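Local coordinates for putative riboflavin biosynthesis protein (Shewanella loihica, PDB 3KY8) that probably acts as a 5-amino-6-(5-phosphoribosylamino)uracil reductase in riboflavin biosynthesis, at residues H45-P50 with T153-L158; M76-D81 with E99-Y104; V53-V58 with E181-S186. All blocks are in the same frame, centred on the assembly; numbering follows the deposited sequence.

Contact 1 (H45-P50 with T153-L158)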
# COMPACT_ATOMS: atom_id res chain seq x y z
N HIS A 45 -12.26 -9.42 -8.88
CA HIS A 45 -12.91 -10.75 -8.78
C HIS A 45 -11.97 -11.86 -8.29
O HIS A 45 -12.36 -13.02 -8.29
CB HIS A 45 -13.57 -11.16 -10.12
CG HIS A 45 -14.51 -10.13 -10.68
ND1 HIS A 45 -15.67 -9.74 -10.04
CD2 HIS A 45 -14.45 -9.39 -11.82
CE1 HIS A 45 -16.28 -8.81 -10.75
NE2 HIS A 45 -15.56 -8.58 -11.84
N SER A 46 -10.77 -11.52 -7.82
CA SER A 46 -9.82 -12.50 -7.30
C SER A 46 -10.29 -13.06 -5.96
O SER A 46 -9.86 -14.13 -5.53
CB SER A 46 -8.42 -11.89 -7.15
OG SER A 46 -8.29 -10.95 -6.08
N VAL A 47 -11.16 -12.32 -5.30
CA VAL A 47 -11.76 -12.73 -4.04
C VAL A 47 -13.25 -13.00 -4.28
O VAL A 47 -13.93 -12.15 -4.83
CB VAL A 47 -11.52 -11.62 -3.00
CG1 VAL A 47 -12.53 -11.67 -1.88
CG2 VAL A 47 -10.08 -11.72 -2.48
N PRO A 48 -13.77 -14.17 -3.87
CA PRO A 48 -15.20 -14.49 -4.08
C PRO A 48 -16.13 -13.62 -3.22
O PRO A 48 -15.80 -13.35 -2.08
CB PRO A 48 -15.31 -15.96 -3.63
CG PRO A 48 -14.21 -16.14 -2.66
CD PRO A 48 -13.07 -15.25 -3.15
N ASN A 49 -17.25 -13.18 -3.79
CA ASN A 49 -18.31 -12.50 -3.04
C ASN A 49 -19.65 -12.99 -3.56
O ASN A 49 -20.46 -12.22 -4.10
CB ASN A 49 -18.20 -10.96 -3.12
CG ASN A 49 -19.15 -10.23 -2.15
OD1 ASN A 49 -19.79 -10.85 -1.28
ND2 ASN A 49 -19.25 -8.91 -2.29
N PRO A 50 -19.88 -14.29 -3.41
CA PRO A 50 -21.10 -14.88 -3.96
C PRO A 50 -22.37 -14.25 -3.41
O PRO A 50 -23.32 -14.08 -4.15
CB PRO A 50 -21.02 -16.36 -3.53
CG PRO A 50 -19.96 -16.41 -2.46
CD PRO A 50 -19.04 -15.28 -2.72
N THR A 153 -9.62 -0.65 0.89
CA THR A 153 -9.83 -2.09 0.86
C THR A 153 -8.73 -2.70 0.05
O THR A 153 -8.66 -2.51 -1.16
CB THR A 153 -11.23 -2.43 0.30
OG1 THR A 153 -12.18 -1.75 1.11
CG2 THR A 153 -11.54 -3.89 0.37
N ARG A 154 -7.85 -3.41 0.74
CA ARG A 154 -6.65 -3.93 0.13
C ARG A 154 -6.76 -5.41 -0.24
O ARG A 154 -7.08 -6.25 0.59
CB ARG A 154 -5.44 -3.64 1.01
CG ARG A 154 -4.12 -3.86 0.30
CD ARG A 154 -2.95 -3.47 1.16
NE ARG A 154 -3.00 -2.05 1.53
CZ ARG A 154 -2.44 -1.05 0.86
NH1 ARG A 154 -1.76 -1.27 -0.25
NH2 ARG A 154 -2.52 0.19 1.33
N PHE A 155 -6.50 -5.70 -1.50
CA PHE A 155 -6.66 -7.04 -2.05
C PHE A 155 -5.31 -7.76 -2.02
O PHE A 155 -4.28 -7.16 -2.32
CB PHE A 155 -7.15 -6.95 -3.50
CG PHE A 155 -8.61 -6.70 -3.65
CD1 PHE A 155 -9.18 -5.52 -3.25
CD2 PHE A 155 -9.43 -7.66 -4.21
CE1 PHE A 155 -10.48 -5.32 -3.39
CE2 PHE A 155 -10.76 -7.45 -4.34
CZ PHE A 155 -11.29 -6.29 -3.94
N PRO A 156 -5.31 -9.06 -1.70
CA PRO A 156 -4.10 -9.81 -1.50
C PRO A 156 -3.46 -10.23 -2.82
O PRO A 156 -3.13 -11.44 -3.02
CB PRO A 156 -4.59 -11.00 -0.72
CG PRO A 156 -5.83 -11.27 -1.30
CD PRO A 156 -6.48 -9.94 -1.54
N ILE A 157 -3.26 -9.26 -3.72
CA ILE A 157 -2.70 -9.55 -5.04
C ILE A 157 -1.62 -8.52 -5.37
O ILE A 157 -1.79 -7.36 -5.08
CB ILE A 157 -3.83 -9.64 -6.11
CG1 ILE A 157 -3.27 -10.15 -7.46
CG2 ILE A 157 -4.55 -8.34 -6.26
CD1 ILE A 157 -4.32 -10.55 -8.50
N LEU A 158 -0.47 -8.98 -5.86
CA LEU A 158 0.55 -8.08 -6.44
C LEU A 158 0.28 -7.99 -7.95
O LEU A 158 0.43 -8.98 -8.68
CB LEU A 158 1.97 -8.58 -6.18
CG LEU A 158 2.43 -8.54 -4.70
CD1 LEU A 158 3.71 -9.29 -4.51
CD2 LEU A 158 2.50 -7.13 -4.07
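Ser46 and Val47 meet Phe155 and Pro156 from different directions, and the geometry of the Phe155 ring separates the two approaches. Ser46 OG comes to the rim of the ring, near its plane, 4.0 Å from Phe155 CD2. The hydroxyl oxygen is not spent on the ring: it is hydrogen-bonded to the backbone O of Trp43, whose own ring meets Phe155 edge-to-face. Val47 comes in obliquely, its CB making an apolar contact 4.4 Å from Phe155 CE2. Its CG2 branch, anti to the carbonyl carbon, reaches the proline ring, lying 4.1 Å from Pro156 CD; the two side chains cross at about a right angle. Pro156 is the centre of an inverse gamma turn, marked by a weak bond from Ile157 N to Phe155 O (2.7 Å), and this turn interrupts strand 149-158. The contact therefore lays the loop between strand 21-29 and helix 57-63 against an irregular point of the mixed sheet. Phe155 bonds through its backbone to Thr28 of strand 21-29 and packs on Leu187 of strand 187-194, while Ile157 and Leu158 continue the sheet through an antiparallel ladder with the second subunit.

Contact 2 (M76-D81 with E99-Y104)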
# COMPACT_ATOMS: atom_id res chain seq x y z
N MSE A 76 -13.98 5.81 -17.86
CA MSE A 76 -14.12 4.38 -17.62
C MSE A 76 -15.47 4.00 -17.11
O MSE A 76 -15.90 2.85 -17.29
CB MSE A 76 -13.07 3.87 -16.64
CG MSE A 76 -11.66 3.98 -17.18
SE MSE A 76 -11.38 2.92 -18.83
CE MSE A 76 -11.21 1.18 -18.00
N VAL A 77 -16.17 4.91 -16.45
CA VAL A 77 -17.52 4.59 -15.95
C VAL A 77 -18.49 4.79 -17.10
O VAL A 77 -19.29 3.91 -17.36
CB VAL A 77 -17.93 5.41 -14.66
CG1 VAL A 77 -19.35 5.09 -14.24
CG2 VAL A 77 -16.99 5.14 -13.50
N LEU A 78 -18.43 5.94 -17.79
CA LEU A 78 -19.31 6.18 -18.93
C LEU A 78 -19.05 5.10 -19.94
O LEU A 78 -17.90 4.82 -20.31
CB LEU A 78 -19.02 7.50 -19.63
CG LEU A 78 -19.23 8.83 -18.97
CD1 LEU A 78 -18.52 9.86 -19.84
CD2 LEU A 78 -20.71 9.16 -18.80
N SER A 79 -20.14 4.47 -20.39
CA SER A 79 -20.09 3.51 -21.47
C SER A 79 -21.50 3.39 -22.04
O SER A 79 -22.48 3.90 -21.46
CB SER A 79 -19.48 2.16 -21.00
OG SER A 79 -20.44 1.26 -20.47
N PHE A 80 -21.59 2.78 -23.21
CA PHE A 80 -22.90 2.52 -23.80
C PHE A 80 -23.71 1.53 -22.99
O PHE A 80 -24.92 1.64 -22.96
CB PHE A 80 -22.74 1.92 -25.19
CG PHE A 80 -22.28 2.88 -26.21
CD1 PHE A 80 -23.03 4.01 -26.50
CD2 PHE A 80 -21.10 2.65 -26.89
CE1 PHE A 80 -22.61 4.90 -27.45
CE2 PHE A 80 -20.67 3.54 -27.85
CZ PHE A 80 -21.42 4.66 -28.14
N ASP A 81 -23.03 0.55 -22.37
CA ASP A 81 -23.66 -0.56 -21.64
C ASP A 81 -23.73 -0.32 -20.12
O ASP A 81 -23.77 -1.29 -19.37
CB ASP A 81 -22.86 -1.85 -21.93
N GLU A 99 -18.17 20.10 -22.12
CA GLU A 99 -19.60 19.75 -22.02
C GLU A 99 -19.87 18.28 -21.66
O GLU A 99 -19.08 17.37 -21.99
CB GLU A 99 -20.31 20.09 -23.32
CG GLU A 99 -19.78 19.34 -24.52
CD GLU A 99 -20.75 19.36 -25.67
OE1 GLU A 99 -21.30 20.46 -25.95
OE2 GLU A 99 -20.98 18.27 -26.27
N VAL A 100 -20.99 18.06 -20.97
CA VAL A 100 -21.27 16.74 -20.41
C VAL A 100 -22.01 15.98 -21.51
O VAL A 100 -22.90 16.56 -22.15
CB VAL A 100 -22.07 16.86 -19.09
CG1 VAL A 100 -22.66 15.51 -18.66
CG2 VAL A 100 -21.18 17.42 -17.96
N PRO A 101 -21.66 14.68 -21.74
CA PRO A 101 -22.27 13.91 -22.84
C PRO A 101 -23.77 13.71 -22.68
O PRO A 101 -24.27 13.68 -21.55
CB PRO A 101 -21.60 12.53 -22.74
CG PRO A 101 -21.03 12.46 -21.40
CD PRO A 101 -20.69 13.87 -20.98
N GLN A 102 -24.46 13.53 -23.81
CA GLN A 102 -25.90 13.26 -23.82
C GLN A 102 -26.20 12.07 -22.89
O GLN A 102 -25.50 11.04 -22.92
CB GLN A 102 -26.36 12.97 -25.25
CG GLN A 102 -27.82 12.59 -25.40
CD GLN A 102 -28.72 13.80 -25.37
OE1 GLN A 102 -28.49 14.77 -26.08
NE2 GLN A 102 -29.76 13.74 -24.55
N GLY A 103 -27.22 12.25 -22.06
CA GLY A 103 -27.66 11.21 -21.13
C GLY A 103 -27.11 11.41 -19.73
O GLY A 103 -27.57 10.77 -18.80
N TYR A 104 -26.14 12.31 -19.59
CA TYR A 104 -25.46 12.48 -18.32
C TYR A 104 -25.49 13.92 -17.81
O TYR A 104 -24.86 14.20 -16.82
CB TYR A 104 -24.02 11.97 -18.44
CG TYR A 104 -23.97 10.51 -18.72
CD1 TYR A 104 -23.86 9.59 -17.69
CD2 TYR A 104 -24.07 10.02 -20.03
CE1 TYR A 104 -23.85 8.20 -17.96
CE2 TYR A 104 -24.06 8.66 -20.30
CZ TYR A 104 -23.94 7.76 -19.26
OH TYR A 104 -23.92 6.43 -19.51
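Leu78, just past the end of helix 71-77, packs on Tyr104 and Pro101, the two ends of a type II beta turn. The turn is closed by a backbone bond from Tyr104 N to Pro101 O of 3.0 Å, and Gly103 carries the positive phi (99°) of its third position. Leu78 loses the most surface here, and its two methyl branches divide the work. CD2 sits over the centre of one face of the Tyr104 ring, 3.3 Å from the centroid and only 8° off the normal, a CH-pi contact. CD1 meets the proline instead, 3.9 Å from Pro101 CG. On the tyrosine side, CG lies anti to the carbonyl carbon (chi1 -64°), which carries the ring across toward Leu78; the two side chains slide past each other in opposite directions. Trp84 meets this ring edge-to-face and Lys107 makes a cation-pi contact with it. Replacing Tyr104 with an alanine would probably leave Leu78 CD2 without its aromatic face and Lys107 without its cation-pi partner. This surface contact thus joins the helix exit to the loop between strands 90-93 and 108-111. At the far end of the ring, Tyr104 OH lies 3.5 Å from Ser79 O.

Contact 3 (V53-V58 with E181-S186)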
# COMPACT_ATOMS: atom_id res chain seq x y z
N VAL A 53 -22.13 -9.37 -0.51
CA VAL A 53 -21.93 -8.65 0.74
C VAL A 53 -21.45 -7.22 0.45
O VAL A 53 -20.59 -6.99 -0.43
CB VAL A 53 -20.94 -9.38 1.67
CG1 VAL A 53 -20.67 -8.54 2.93
CG2 VAL A 53 -21.48 -10.74 2.05
N ASP A 54 -22.06 -6.27 1.15
CA ASP A 54 -21.74 -4.85 1.01
C ASP A 54 -20.57 -4.59 1.95
O ASP A 54 -20.55 -5.07 3.08
CB ASP A 54 -22.94 -3.97 1.38
CG ASP A 54 -22.65 -2.47 1.21
OD1 ASP A 54 -22.52 -2.00 0.05
OD2 ASP A 54 -22.52 -1.78 2.24
N THR A 55 -19.56 -3.88 1.47
CA THR A 55 -18.45 -3.53 2.31
C THR A 55 -18.27 -2.02 2.47
O THR A 55 -17.14 -1.56 2.55
CB THR A 55 -17.13 -4.14 1.76
OG1 THR A 55 -16.95 -3.73 0.41
CG2 THR A 55 -17.17 -5.66 1.86
N GLY A 56 -19.37 -1.26 2.53
CA GLY A 56 -19.33 0.15 2.86
C GLY A 56 -19.93 1.11 1.87
O GLY A 56 -20.16 2.25 2.25
N PHE A 57 -20.15 0.70 0.62
CA PHE A 57 -20.58 1.63 -0.44
C PHE A 57 -21.98 2.26 -0.24
O PHE A 57 -22.16 3.43 -0.48
CB PHE A 57 -20.58 0.94 -1.80
CG PHE A 57 -20.85 1.88 -2.98
CD1 PHE A 57 -19.91 2.83 -3.35
CD2 PHE A 57 -22.04 1.79 -3.72
CE1 PHE A 57 -20.15 3.67 -4.41
CE2 PHE A 57 -22.29 2.63 -4.77
CZ PHE A 57 -21.35 3.58 -5.12
N VAL A 58 -22.95 1.47 0.17
CA VAL A 58 -24.30 1.98 0.35
C VAL A 58 -24.24 3.06 1.41
O VAL A 58 -24.83 4.10 1.22
CB VAL A 58 -25.35 0.89 0.75
CG1 VAL A 58 -26.75 1.30 0.29
CG2 VAL A 58 -25.01 -0.41 0.12
N GLU A 181 -10.31 -4.19 9.72
CA GLU A 181 -10.92 -5.50 9.84
C GLU A 181 -10.74 -6.28 8.57
O GLU A 181 -10.54 -5.70 7.51
CB GLU A 181 -12.42 -5.34 10.13
CG GLU A 181 -13.21 -4.72 9.03
CD GLU A 181 -14.68 -4.49 9.40
OE1 GLU A 181 -15.29 -5.43 9.92
OE2 GLU A 181 -15.22 -3.37 9.15
N VAL A 182 -10.80 -7.59 8.68
CA VAL A 182 -10.85 -8.47 7.54
C VAL A 182 -12.33 -8.54 7.11
O VAL A 182 -13.20 -8.79 7.94
CB VAL A 182 -10.28 -9.87 7.86
CG1 VAL A 182 -10.41 -10.81 6.65
CG2 VAL A 182 -8.80 -9.76 8.27
N VAL A 183 -12.59 -8.27 5.83
CA VAL A 183 -13.92 -8.36 5.22
C VAL A 183 -13.85 -9.44 4.13
O VAL A 183 -12.81 -9.66 3.53
CB VAL A 183 -14.35 -7.00 4.62
CG1 VAL A 183 -14.51 -5.97 5.69
CG2 VAL A 183 -13.33 -6.47 3.64
N LEU A 184 -14.95 -10.16 3.92
CA LEU A 184 -15.04 -11.22 2.86
C LEU A 184 -13.96 -12.29 2.99
O LEU A 184 -13.57 -12.91 1.98
CB LEU A 184 -14.99 -10.61 1.44
CG LEU A 184 -16.16 -9.70 1.07
CD1 LEU A 184 -15.95 -8.92 -0.24
CD2 LEU A 184 -17.40 -10.52 0.99
N ASP A 185 -13.45 -12.48 4.20
CA ASP A 185 -12.37 -13.45 4.45
C ASP A 185 -10.98 -13.15 3.88
O ASP A 185 -10.00 -13.57 4.51
CB ASP A 185 -12.77 -14.88 4.03
CG ASP A 185 -13.57 -15.60 5.11
OD1 ASP A 185 -13.00 -15.83 6.21
OD2 ASP A 185 -14.77 -15.93 4.84
N SER A 186 -10.83 -12.49 2.74
CA SER A 186 -9.46 -12.23 2.30
C SER A 186 -9.14 -10.82 1.93
O SER A 186 -8.20 -10.62 1.19
CB SER A 186 -8.99 -13.18 1.16
OG SER A 186 -7.64 -13.68 1.38
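Aliphatic contacts carry this pairing: Val53 and Thr55 meet Val183 and Leu184. The forked end of Leu184 supplies two of them: CD2 lies 3.8 Å from Val53 CB, and CD1 lies 4.1 Å from Thr55 CG2. Thr55 and Leu184 cross at about a right angle. The threonine methyl also reaches Val183, with Thr55 CG2 4.2 Å from Val183 CB. It is the methyl that serves both neighbours because CG2 is anti to the carbonyl carbon, while OG1 sits between the backbone N and the carbonyl carbon (chi1 55°). In the fold, these residues join the approach to helix 57-63 to the end of strand 173-183, an outermost strand of the mixed sheet within this chain, where Leu184 leaves the strand with a positive phi of 56°.

Polar bonds run within the segments or to outside residues. Asp54 forms an Asx turn: Gly56 N, at the N-cap position of helix 57-63, donates to Asp54 OD2 at 3.2 Å, meeting the oxygen from above the carboxylate plane. The other oxygen, Asp54 OD1, takes a weak bond from Val58 N at 3.5 Å. Thr55 O accepts from Gln189 NE2 of strand 187-194, and Asn49 OD1 accepts from Val53 N.

Contacts 1 and 3 belong together: their centres are about 10 Å apart, and they touch, with Pro156 CD 3.3 Å from Ser186 O. Both set parts of the one connection between strand 21-29 and helix 57-63 against the same mixed sheet, and both touch the second subunit. Contact 1 is the more buried, though only partly: Phe155 and Pro156 are buried, Ser46 and Val47 partly exposed. Contacts 2 and 3 lie at the surface. Contact 2 stands apart, its centre about 28 Å and about 29 Å from the centres of contacts 1 and 3, and it joins a helix exit to a turn. Chemistry follows place: a ring edge and a proline in contact 1, a methyl over an aromatic face in contact 2, aliphatic branches alone in contact 3.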